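Local structure of GTPase subunit of restriction endonuclease (Thermococcus gammatolerans, 6P0F) at residues N19-E22 / T23-G27; W53-K57 / E58-E62; S109-N112 / D113-K117. The protein probably recognises DNA through its YTH-type N-terminal domain, as the GTPase subunit of an McrB-type restriction endonuclease. All coordinates share one frame; numbering follows the deposited sequence.

Contact 1 of 3, residues N19-E22 / T23-G27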
ATOM      1  N   ASN A  19      -3.901   1.535  11.331  1.00 19.02           N
ATOM      2  CA  ASN A  19      -3.947   2.606  10.337  1.00 20.56           C
ATOM      3  C   ASN A  19      -4.369   2.070   8.970  1.00 17.49           C
ATOM      4  O   ASN A  19      -5.148   2.711   8.255  1.00 17.26           O
ATOM      5  CB  ASN A  19      -2.571   3.264  10.239  1.00 19.63           C
ATOM      6  CG  ASN A  19      -2.218   4.079  11.487  1.00 23.90           C
ATOM      7  OD1 ASN A  19      -3.043   4.248  12.365  1.00 24.66           O
ATOM      8  ND2 ASN A  19      -1.001   4.570  11.546  1.00 25.49           N
ATOM      9  N   PHE A  20      -3.856   0.904   8.602  1.00 17.10           N
ATOM     10  CA  PHE A  20      -4.197   0.253   7.329  1.00 18.14           C
ATOM     11  C   PHE A  20      -5.672  -0.117   7.260  1.00 19.30           C
ATOM     12  O   PHE A  20      -6.331   0.082   6.233  1.00 18.32           O
ATOM     13  CB  PHE A  20      -3.318  -0.986   7.197  1.00 18.84           C
ATOM     14  CG  PHE A  20      -3.510  -1.769   5.952  1.00 17.72           C
ATOM     15  CD1 PHE A  20      -2.997  -1.315   4.750  1.00 18.96           C
ATOM     16  CD2 PHE A  20      -4.167  -3.005   5.977  1.00 19.14           C
ATOM     17  CE1 PHE A  20      -3.154  -2.084   3.582  1.00 19.36           C
ATOM     18  CE2 PHE A  20      -4.297  -3.770   4.822  1.00 21.57           C
ATOM     19  CZ  PHE A  20      -3.792  -3.297   3.638  1.00 19.24           C
ATOM     20  N   GLU A  21      -6.199  -0.680   8.342  1.00 18.43           N
ATOM     21  CA  GLU A  21      -7.620  -0.975   8.394  1.00 19.65           C
ATOM     22  C   GLU A  21      -8.444   0.289   8.193  1.00 18.52           C
ATOM     23  O   GLU A  21      -9.452   0.275   7.485  1.00 19.74           O
ATOM     24  CB  GLU A  21      -7.942  -1.637   9.738  1.00 20.99           C
ATOM     25  CG  GLU A  21      -9.393  -2.035   9.907  1.00 27.41           C
ATOM     26  CD  GLU A  21      -9.622  -2.763  11.232  1.00 33.33           C
ATOM     27  OE1 GLU A  21      -9.246  -2.194  12.276  1.00 32.21           O
ATOM     28  OE2 GLU A  21     -10.126  -3.908  11.218  1.00 36.08           O
ATOM     29  N   GLU A  22      -7.996   1.403   8.772  1.00 17.51           N
ATOM     30  CA  GLU A  22      -8.774   2.622   8.700  1.00 18.38           C
ATOM     31  C   GLU A  22      -8.869   3.158   7.275  1.00 19.12           C
ATOM     32  O   GLU A  22      -9.958   3.510   6.811  1.00 19.46           O
ATOM     33  CB  GLU A  22      -8.188   3.679   9.629  1.00 21.64           C
ATOM     34  CG  GLU A  22      -8.976   4.962   9.596  1.00 24.75           C
ATOM     35  CD  GLU A  22     -10.292   4.872  10.406  1.00 26.92           C
ATOM     36  OE1 GLU A  22     -11.275   5.510   9.996  1.00 35.92           O
ATOM     37  OE2 GLU A  22     -10.286   4.180  11.462  1.00 35.71           O
ATOM     38  N   THR A  23      -7.742   3.284   6.575  1.00 16.83           N
ATOM     39  CA  THR A  23      -7.756   4.012   5.326  1.00 16.63           C
ATOM     40  C   THR A  23      -7.580   3.176   4.075  1.00 17.10           C
ATOM     41  O   THR A  23      -7.809   3.717   2.998  1.00 17.05           O
ATOM     42  CB  THR A  23      -6.694   5.120   5.309  1.00 17.90           C
ATOM     43  OG1 THR A  23      -5.394   4.575   5.494  1.00 16.91           O
ATOM     44  CG2 THR A  23      -6.978   6.146   6.427  1.00 20.74           C
ATOM     45  N   ILE A  24      -7.199   1.901   4.177  1.00 15.43           N
ATOM     46  CA  ILE A  24      -7.148   1.006   3.020  1.00 17.39           C
ATOM     47  C   ILE A  24      -8.275  -0.010   3.040  1.00 17.89           C
ATOM     48  O   ILE A  24      -8.879  -0.292   2.001  1.00 18.92           O
ATOM     49  CB  ILE A  24      -5.775   0.307   2.911  1.00 17.68           C
ATOM     50  CG1 ILE A  24      -4.690   1.335   2.590  1.00 21.19           C
ATOM     51  CG2 ILE A  24      -5.804  -0.784   1.858  1.00 18.00           C
ATOM     52  CD1 ILE A  24      -4.825   1.942   1.201  1.00 20.02           C
ATOM     53  N   LEU A  25      -8.560  -0.616   4.183  1.00 17.80           N
ATOM     54  CA  LEU A  25      -9.607  -1.627   4.188  1.00 19.04           C
ATOM     55  C   LEU A  25     -10.988  -1.009   4.295  1.00 20.95           C
ATOM     56  O   LEU A  25     -11.880  -1.350   3.521  1.00 22.90           O
ATOM     57  CB  LEU A  25      -9.360  -2.644   5.300  1.00 20.75           C
ATOM     58  CG  LEU A  25      -8.035  -3.426   5.292  1.00 19.79           C
ATOM     59  CD1 LEU A  25      -7.995  -4.440   6.396  1.00 24.22           C
ATOM     60  CD2 LEU A  25      -7.881  -4.087   3.929  1.00 22.69           C
ATOM     61  N   LYS A  26     -11.176  -0.051   5.196  1.00 18.36           N
ATOM     62  CA  LYS A  26     -12.436   0.656   5.323  1.00 21.16           C
ATOM     63  C   LYS A  26     -12.506   1.834   4.366  1.00 20.69           C
ATOM     64  O   LYS A  26     -13.433   1.923   3.555  1.00 22.67           O
ATOM     65  CB  LYS A  26     -12.604   1.116   6.770  1.00 20.45           C
ATOM     66  CG  LYS A  26     -13.890   1.778   7.040  1.00 24.11           C
ATOM     67  CD  LYS A  26     -14.072   2.154   8.531  1.00 25.46           C
ATOM     68  CE  LYS A  26     -12.937   3.032   9.096  1.00 26.89           C
ATOM     69  NZ  LYS A  26     -12.795   4.389   8.423  1.00 25.50           N
ATOM     70  N   GLY A  27     -11.479   2.683   4.388  1.00 18.39           N
ATOM     71  CA  GLY A  27     -11.513   3.920   3.643  1.00 17.71           C
ATOM     72  C   GLY A  27     -12.197   5.005   4.446  1.00 20.60           C
ATOM     73  O   GLY A  27     -12.780   4.772   5.512  1.00 19.55           O
TER
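Phe20 turns one ring face to Ile24, whose CB sits 4.0 Å from the ring centroid in a CH-pi contact, while Ile24 CG2 lies 3.4 Å from Phe20 CE1. Phe20 CE2 meets Leu25 CD2 at 3.7 Å, so two successive side chains of the next turn grip the ring. With CG anti to the backbone N (chi1 -179°), Phe20 lays its ring along the flank of the helix, where both can reach it. Phe20 O accepts both Ile24 N, at 2.9 Å, and Leu25 N, at 3.1 Å. That forked bond marks where the last turn of helix 15-26 widens to pi spacing, continued by Lys26 N on Glu21 O; at Gly27, a positive phi (85°) ends the helix. On another flank, Glu22 and Lys26 run side by side in a salt bridge, with OE1 modelled very close to NZ. Lys26 bends back through its last two torsions, bringing NZ within 2.9 Å of Gly27 O, so its ammonium bridges a carboxylate and the helix end. Further out, the Phe20 ring meets that of Phe73, and Thr23 OG1 bonds to the backbone oxygen of Phe52, tying the helix to strand 49-55.

Contact 2 of 3, residues W53-K57 / E58-E62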
ATOM      1  N   TRP A  53      -2.792   5.355   1.584  1.00 19.02           N
ATOM      2  CA  TRP A  53      -1.748   4.893   2.482  1.00 19.36           C
ATOM      3  C   TRP A  53      -0.666   5.960   2.502  1.00 21.11           C
ATOM      4  O   TRP A  53      -0.625   6.833   1.644  1.00 22.39           O
ATOM      5  CB  TRP A  53      -1.207   3.540   2.025  1.00 18.56           C
ATOM      6  CG  TRP A  53      -0.239   2.946   3.005  1.00 20.04           C
ATOM      7  CD1 TRP A  53       1.079   2.642   2.795  1.00 22.12           C
ATOM      8  CD2 TRP A  53      -0.509   2.620   4.379  1.00 19.24           C
ATOM      9  NE1 TRP A  53       1.648   2.161   3.958  1.00 22.70           N
ATOM     10  CE2 TRP A  53       0.686   2.111   4.933  1.00 23.19           C
ATOM     11  CE3 TRP A  53      -1.639   2.710   5.184  1.00 21.68           C
ATOM     12  CZ2 TRP A  53       0.773   1.708   6.277  1.00 22.25           C
ATOM     13  CZ3 TRP A  53      -1.549   2.280   6.507  1.00 24.85           C
ATOM     14  CH2 TRP A  53      -0.354   1.767   7.021  1.00 24.13           C
ATOM     15  N   GLY A  54       0.147   5.970   3.554  1.00 21.03           N
ATOM     16  CA  GLY A  54       1.145   7.006   3.693  1.00 22.46           C
ATOM     17  C   GLY A  54       2.447   6.415   4.206  1.00 24.94           C
ATOM     18  O   GLY A  54       2.451   5.411   4.922  1.00 22.70           O
ATOM     19  N   ARG A  55       3.543   7.064   3.830  1.00 26.00           N
ATOM     20  CA  ARG A  55       4.879   6.616   4.223  1.00 27.40           C
ATOM     21  C   ARG A  55       5.713   7.825   4.610  1.00 28.06           C
ATOM     22  O   ARG A  55       5.371   8.961   4.284  1.00 26.23           O
ATOM     23  CB  ARG A  55       5.584   5.868   3.095  1.00 25.69           C
ATOM     24  CG  ARG A  55       4.902   4.585   2.674  1.00 30.60           C
ATOM     25  CD  ARG A  55       5.715   3.843   1.623  1.00 33.21           C
ATOM     26  NE  ARG A  55       7.001   3.444   2.167  1.00 37.20           N
ATOM     27  CZ  ARG A  55       8.154   3.957   1.769  1.00 41.28           C
ATOM     28  NH1 ARG A  55       8.179   4.881   0.812  1.00 39.63           N
ATOM     29  NH2 ARG A  55       9.275   3.541   2.322  1.00 39.60           N
ATOM     30  N   SER A  56       6.843   7.545   5.298  1.00 31.03           N
ATOM     31  CA  SER A  56       7.802   8.570   5.707  1.00 37.46           C
ATOM     32  C   SER A  56       8.638   9.127   4.561  1.00 41.29           C
ATOM     33  O   SER A  56       9.154  10.240   4.697  1.00 39.56           O
ATOM     34  CB  SER A  56       8.785   8.016   6.748  1.00 39.81           C
ATOM     35  OG  SER A  56       8.126   7.262   7.747  1.00 46.76           O
ATOM     36  N   LYS A  57       8.799   8.391   3.458  1.00 39.51           N
ATOM     37  CA  LYS A  57       9.614   8.829   2.331  1.00 39.01           C
ATOM     38  C   LYS A  57       8.868   8.658   1.017  1.00 40.76           C
ATOM     39  O   LYS A  57       7.927   7.866   0.909  1.00 36.95           O
ATOM     40  CB  LYS A  57      10.923   8.039   2.205  1.00 42.28           C
ATOM     41  CG  LYS A  57      11.815   8.055   3.411  1.00 47.45           C
ATOM     42  CD  LYS A  57      13.198   7.503   3.058  1.00 52.60           C
ATOM     43  CE  LYS A  57      14.302   8.532   3.339  1.00 59.67           C
ATOM     44  NZ  LYS A  57      14.912   8.379   4.701  1.00 64.37           N
ATOM     45  N   GLU A  58       9.334   9.398   0.004  1.00 36.74           N
ATOM     46  CA  GLU A  58       8.810   9.315  -1.351  1.00 42.26           C
ATOM     47  C   GLU A  58       9.269   8.070  -2.084  1.00 34.12           C
ATOM     48  O   GLU A  58       8.654   7.700  -3.102  1.00 37.62           O
ATOM     49  CB  GLU A  58       9.257  10.550  -2.136  1.00 45.47           C
ATOM     50  CG  GLU A  58       8.485  10.815  -3.409  1.00 53.34           C
ATOM     51  CD  GLU A  58       8.809  12.187  -3.980  1.00 61.86           C
ATOM     52  OE1 GLU A  58       7.859  12.953  -4.281  1.00 63.09           O
ATOM     53  OE2 GLU A  58      10.016  12.498  -4.094  1.00 62.11           O
ATOM     54  N   THR A  59      10.353   7.443  -1.617  1.00 36.00           N
ATOM     55  CA  THR A  59      10.990   6.358  -2.352  1.00 36.25           C
ATOM     56  C   THR A  59      10.939   5.043  -1.587  1.00 32.45           C
ATOM     57  O   THR A  59      10.875   5.024  -0.357  1.00 34.80           O
ATOM     58  CB  THR A  59      12.467   6.670  -2.645  1.00 37.23           C
ATOM     59  OG1 THR A  59      13.171   6.795  -1.401  1.00 43.09           O
ATOM     60  CG2 THR A  59      12.593   7.964  -3.428  1.00 40.92           C
ATOM     61  N   ILE A  60      10.978   3.941  -2.341  1.00 33.34           N
ATOM     62  CA  ILE A  60      11.236   2.603  -1.807  1.00 28.71           C
ATOM     63  C   ILE A  60      12.437   2.029  -2.563  1.00 36.01           C
ATOM     64  O   ILE A  60      12.439   2.023  -3.793  1.00 32.14           O
ATOM     65  CB  ILE A  60      10.021   1.663  -1.939  1.00 31.87           C
ATOM     66  CG1 ILE A  60       8.866   2.179  -1.073  1.00 33.35           C
ATOM     67  CG2 ILE A  60      10.459   0.227  -1.582  1.00 34.46           C
ATOM     68  CD1 ILE A  60       7.557   1.481  -1.367  1.00 34.40           C
ATOM     69  N   TYR A  61      13.434   1.567  -1.830  1.00 37.58           N
ATOM     70  CA  TYR A  61      14.634   1.060  -2.462  1.00 42.22           C
ATOM     71  C   TYR A  61      15.122   2.040  -3.510  1.00 42.11           C
ATOM     72  O   TYR A  61      15.615   1.665  -4.562  1.00 40.88           O
ATOM     73  CB  TYR A  61      14.466  -0.358  -2.992  1.00 41.98           C
ATOM     74  CG  TYR A  61      14.917  -1.362  -1.964  1.00 52.74           C
ATOM     75  CD1 TYR A  61      14.210  -1.523  -0.782  1.00 53.10           C
ATOM     76  CD2 TYR A  61      16.065  -2.113  -2.146  1.00 56.71           C
ATOM     77  CE1 TYR A  61      14.612  -2.424   0.178  1.00 61.84           C
ATOM     78  CE2 TYR A  61      16.481  -3.017  -1.188  1.00 62.56           C
ATOM     79  CZ  TYR A  61      15.752  -3.168  -0.028  1.00 65.66           C
ATOM     80  OH  TYR A  61      16.152  -4.065   0.929  1.00 67.81           O
ATOM     81  N   GLU A  62      14.898   3.311  -3.199  1.00 42.49           N
ATOM     82  CA  GLU A  62      15.391   4.438  -3.992  1.00 41.81           C
ATOM     83  C   GLU A  62      14.591   4.643  -5.273  1.00 37.44           C
ATOM     84  O   GLU A  62      15.004   5.438  -6.131  1.00 38.54           O
ATOM     85  CB  GLU A  62      16.867   4.341  -4.425  1.00 52.41           C
ATOM     86  CG  GLU A  62      17.504   5.608  -4.195  1.00 56.01           C
ATOM     87  CD  GLU A  62      17.563   5.884  -2.672  1.00 62.11           C
ATOM     88  OE1 GLU A  62      17.859   4.907  -1.949  1.00 68.89           O
ATOM     89  OE2 GLU A  62      17.206   7.027  -2.261  1.00 62.44           O
TER
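Ile60 crosses the guanidinium of Arg55 at about a right angle, laying CG1 over one face, 3.3 Å above the plane and offset toward the rim. The nearest atoms of the group are NH1 and CZ, with Ile60 CG1 3.4 Å from Arg55 NH1. While that face is taken by aliphatic carbon, the edge of the group is used for a polar contact: NH1 donates to Thr59 O at 2.9 Å. The N-H points fairly straight at the oxygen (150°), but it comes from above the carbonyl plane, 63° out of it, and so misses the lone-pair directions. A bend at chi3 brings the head of the arginine round to the backbone of Thr59. The chain leaves the large sheet at the end of strand 49-55 and passes through a short loop into the small antiparallel pair 59-60 and 63-64; Arg55 spans that turn from within. Outside it, both Arg55 and Ile60 touch Ala155 of strand 155-158 and Ile65. A leucine in place of Arg55 would probably leave Thr59 O without this donor and set the turn freer to shift against the sheet. The pairing of one apolar face with one polar edge suggests that the guanidinium is restrained in its rotation, though by a single bond from above the carbonyl plane, its positive charge probably eased in part by the carbonyl dipole of Thr59.

Contact 3 of 3, residues S109-N112 / D113-K117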
ATOM      1  N   SER A 109      -0.889  17.861  10.320  1.00 26.49           N
ATOM      2  CA  SER A 109      -1.716  17.643  11.496  1.00 22.83           C
ATOM      3  C   SER A 109      -2.995  16.854  11.174  1.00 22.27           C
ATOM      4  O   SER A 109      -3.462  16.065  12.004  1.00 24.11           O
ATOM      5  CB  SER A 109      -2.094  18.976  12.144  1.00 30.55           C
ATOM      6  OG  SER A 109      -3.033  18.734  13.167  1.00 41.98           O
ATOM      7  N   PHE A 110      -3.606  17.108  10.010  1.00 24.53           N
ATOM      8  CA  PHE A 110      -4.872  16.437   9.704  1.00 21.85           C
ATOM      9  C   PHE A 110      -4.702  14.918   9.620  1.00 24.33           C
ATOM     10  O   PHE A 110      -5.675  14.182   9.824  1.00 24.71           O
ATOM     11  CB  PHE A 110      -5.506  16.976   8.398  1.00 22.37           C
ATOM     12  CG  PHE A 110      -4.933  16.401   7.128  1.00 22.95           C
ATOM     13  CD1 PHE A 110      -3.705  16.834   6.637  1.00 27.48           C
ATOM     14  CD2 PHE A 110      -5.632  15.458   6.405  1.00 23.84           C
ATOM     15  CE1 PHE A 110      -3.179  16.307   5.462  1.00 27.88           C
ATOM     16  CE2 PHE A 110      -5.123  14.938   5.223  1.00 25.77           C
ATOM     17  CZ  PHE A 110      -3.898  15.360   4.749  1.00 25.46           C
ATOM     18  N   LEU A 111      -3.500  14.434   9.339  1.00 22.57           N
ATOM     19  CA  LEU A 111      -3.292  12.991   9.215  1.00 19.44           C
ATOM     20  C   LEU A 111      -3.550  12.283  10.534  1.00 24.42           C
ATOM     21  O   LEU A 111      -3.868  11.094  10.536  1.00 24.87           O
ATOM     22  CB  LEU A 111      -1.874  12.685   8.705  1.00 22.03           C
ATOM     23  CG  LEU A 111      -1.612  13.176   7.282  1.00 23.51           C
ATOM     24  CD1 LEU A 111      -0.148  13.038   6.912  1.00 28.86           C
ATOM     25  CD2 LEU A 111      -2.505  12.448   6.287  1.00 25.09           C
ATOM     26  N   ASN A 112      -3.444  12.998  11.668  1.00 25.35           N
ATOM     27  CA  ASN A 112      -3.735  12.386  12.955  1.00 26.68           C
ATOM     28  C   ASN A 112      -5.221  12.154  13.156  1.00 26.89           C
ATOM     29  O   ASN A 112      -5.584  11.441  14.096  1.00 32.70           O
ATOM     30  CB  ASN A 112      -3.189  13.260  14.099  1.00 27.25           C
ATOM     31  CG  ASN A 112      -1.680  13.396  14.063  1.00 34.55           C
ATOM     32  OD1 ASN A 112      -0.943  12.414  13.901  1.00 33.15           O
ATOM     33  ND2 ASN A 112      -1.208  14.626  14.207  1.00 40.45           N
ATOM     34  N   ASP A 113      -6.074  12.743  12.308  1.00 24.80           N
ATOM     35  CA  ASP A 113      -7.503  12.426  12.294  1.00 27.86           C
ATOM     36  C   ASP A 113      -7.730  10.935  12.038  1.00 34.68           C
ATOM     37  O   ASP A 113      -8.728  10.365  12.493  1.00 37.04           O
ATOM     38  CB  ASP A 113      -8.261  13.189  11.183  1.00 34.50           C
ATOM     39  CG  ASP A 113      -8.327  14.718  11.365  1.00 49.19           C
ATOM     40  OD1 ASP A 113      -7.881  15.264  12.403  1.00 39.23           O
ATOM     41  OD2 ASP A 113      -8.858  15.376  10.419  1.00 43.38           O
ATOM     42  N   PHE A 114      -6.838  10.311  11.246  1.00 27.35           N
ATOM     43  CA  PHE A 114      -7.017   8.967  10.698  1.00 28.40           C
ATOM     44  C   PHE A 114      -6.048   7.928  11.234  1.00 26.72           C
ATOM     45  O   PHE A 114      -6.401   6.745  11.325  1.00 28.44           O
ATOM     46  CB  PHE A 114      -6.810   8.988   9.178  1.00 28.49           C
ATOM     47  CG  PHE A 114      -7.568  10.025   8.491  1.00 24.32           C
ATOM     48  CD1 PHE A 114      -8.934   9.922   8.378  1.00 33.91           C
ATOM     49  CD2 PHE A 114      -6.925  11.126   7.952  1.00 29.46           C
ATOM     50  CE1 PHE A 114      -9.649  10.887   7.738  1.00 36.19           C
ATOM     51  CE2 PHE A 114      -7.623  12.090   7.317  1.00 28.18           C
ATOM     52  CZ  PHE A 114      -8.993  11.985   7.207  1.00 38.14           C
ATOM     53  N   TRP A 115      -4.829   8.332  11.544  1.00 21.69           N
ATOM     54  CA  TRP A 115      -3.735   7.432  11.799  1.00 23.96           C
ATOM     55  C   TRP A 115      -3.100   7.719  13.150  1.00 29.13           C
ATOM     56  O   TRP A 115      -2.875   8.882  13.503  1.00 27.54           O
ATOM     57  CB  TRP A 115      -2.696   7.612  10.732  1.00 25.46           C
ATOM     58  CG  TRP A 115      -3.060   7.077   9.393  1.00 21.10           C
ATOM     59  CD1 TRP A 115      -3.933   6.074   9.121  1.00 22.96           C
ATOM     60  CD2 TRP A 115      -2.523   7.505   8.152  1.00 19.07           C
ATOM     61  NE1 TRP A 115      -3.954   5.819   7.756  1.00 19.99           N
ATOM     62  CE2 TRP A 115      -3.117   6.714   7.142  1.00 19.87           C
ATOM     63  CE3 TRP A 115      -1.618   8.502   7.783  1.00 20.66           C
ATOM     64  CZ2 TRP A 115      -2.821   6.878   5.804  1.00 21.79           C
ATOM     65  CZ3 TRP A 115      -1.308   8.647   6.438  1.00 24.21           C
ATOM     66  CH2 TRP A 115      -1.915   7.846   5.476  1.00 21.56           C
ATOM     67  N   ARG A 116      -2.782   6.656  13.879  1.00 27.88           N
ATOM     68  CA  ARG A 116      -1.882   6.776  15.010  1.00 30.48           C
ATOM     69  C   ARG A 116      -0.524   7.201  14.500  1.00 34.04           C
ATOM     70  O   ARG A 116       0.045   6.545  13.615  1.00 33.65           O
ATOM     71  CB  ARG A 116      -1.771   5.451  15.744  1.00 34.27           C
ATOM     72  CG  ARG A 116      -3.035   5.017  16.463  1.00 40.75           C
ATOM     73  CD  ARG A 116      -2.765   3.659  17.082  1.00 47.22           C
ATOM     74  NE  ARG A 116      -3.843   3.099  17.893  1.00 56.90           N
ATOM     75  CZ  ARG A 116      -5.036   2.749  17.430  1.00 55.32           C
ATOM     76  NH1 ARG A 116      -5.346   2.930  16.157  1.00 52.28           N
ATOM     77  NH2 ARG A 116      -5.931   2.225  18.256  1.00 60.27           N
ATOM     78  N   LYS A 117       0.002   8.307  15.019  1.00 32.39           N
ATOM     79  CA  LYS A 117       1.286   8.792  14.541  1.00 35.27           C
ATOM     80  C   LYS A 117       1.190   9.268  13.103  1.00 30.78           C
ATOM     81  O   LYS A 117       2.201   9.304  12.395  1.00 32.19           O
ATOM     82  CB  LYS A 117       2.346   7.696  14.602  1.00 42.10           C
ATOM     83  CG  LYS A 117       2.679   7.153  15.964  1.00 50.47           C
ATOM     84  CD  LYS A 117       3.830   7.951  16.532  1.00 55.57           C
ATOM     85  CE  LYS A 117       5.161   7.223  16.327  1.00 58.53           C
ATOM     86  NZ  LYS A 117       5.385   6.104  17.317  1.00 54.77           N
TER
HETATM   87  O   HOH W   1      -5.853  16.101  13.727  1.00 40.87           O
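Phe110 and Phe114 cross obliquely, CD2 of the first ring 4.0 Å from CE2 of the second. Phe110 holds its CG between the backbone N and the carbonyl carbon (chi1 81°), which turns the ring toward Leu111, whose CD2 lies 3.5 Å above one ring face, toward the rim. That same methyl branch also serves the residue four places on: Leu111 and Trp115 lie side by side and point the same way, with Leu111 CD2 4.0 Å from Trp115 CZ3. The leucine is thus wedged between a phenyl ring and an indole. The side chains are set on a short helical turn that begins as 3-10 at 109-110, in the long connection between strands 91-102 and 123-127. Asp113 N donates to Phe110 O at 2.9 Å, and Leu111 O accepts both an i+3 donor, Phe114 N, and an i+4 donor, Trp115 N. The second of these, 3.1 Å between Trp115 N and Leu111 O, arrives nearly along the C=O axis, whereas Phe114 N comes from above the carbonyl plane. Asp113 sets its CB over the centre of the Phe114 ring, and a water joins its OD1, at 2.6 Å, to the backbone oxygen of Ser109. Leu111 and Trp115 both rest on Leu124 of strand 123-127, Phe114 touches Glu32 and Leu33, and the Trp115 ring meets that of Phe52, with the two ring planes at about 50°.

Overall arrangement
The three contacts touch one another in pairs, although contacts 1 and 2 have centres about 18 Å apart, 2 and 3 about 17 Å, and 1 and 3 about 12 Å. Contact 1 is joined to contact 3 by polar bonds: Asn19 OD1 lies 2.9 Å from Arg116 N, and Thr23 OG1 3.0 Å from Trp115 NE1, both probable hydrogen bonds. Strand 49-55 joins each through indole carbons packed against backbone. Trp53 CZ3 approaches Phe20 N at 3.4 Å, and Trp115 CH2 comes equally close to Gly54 N. Helix 15-26, the central sheet and the loop before strand 123-127 thereby meet in one part of the YTH-type domain.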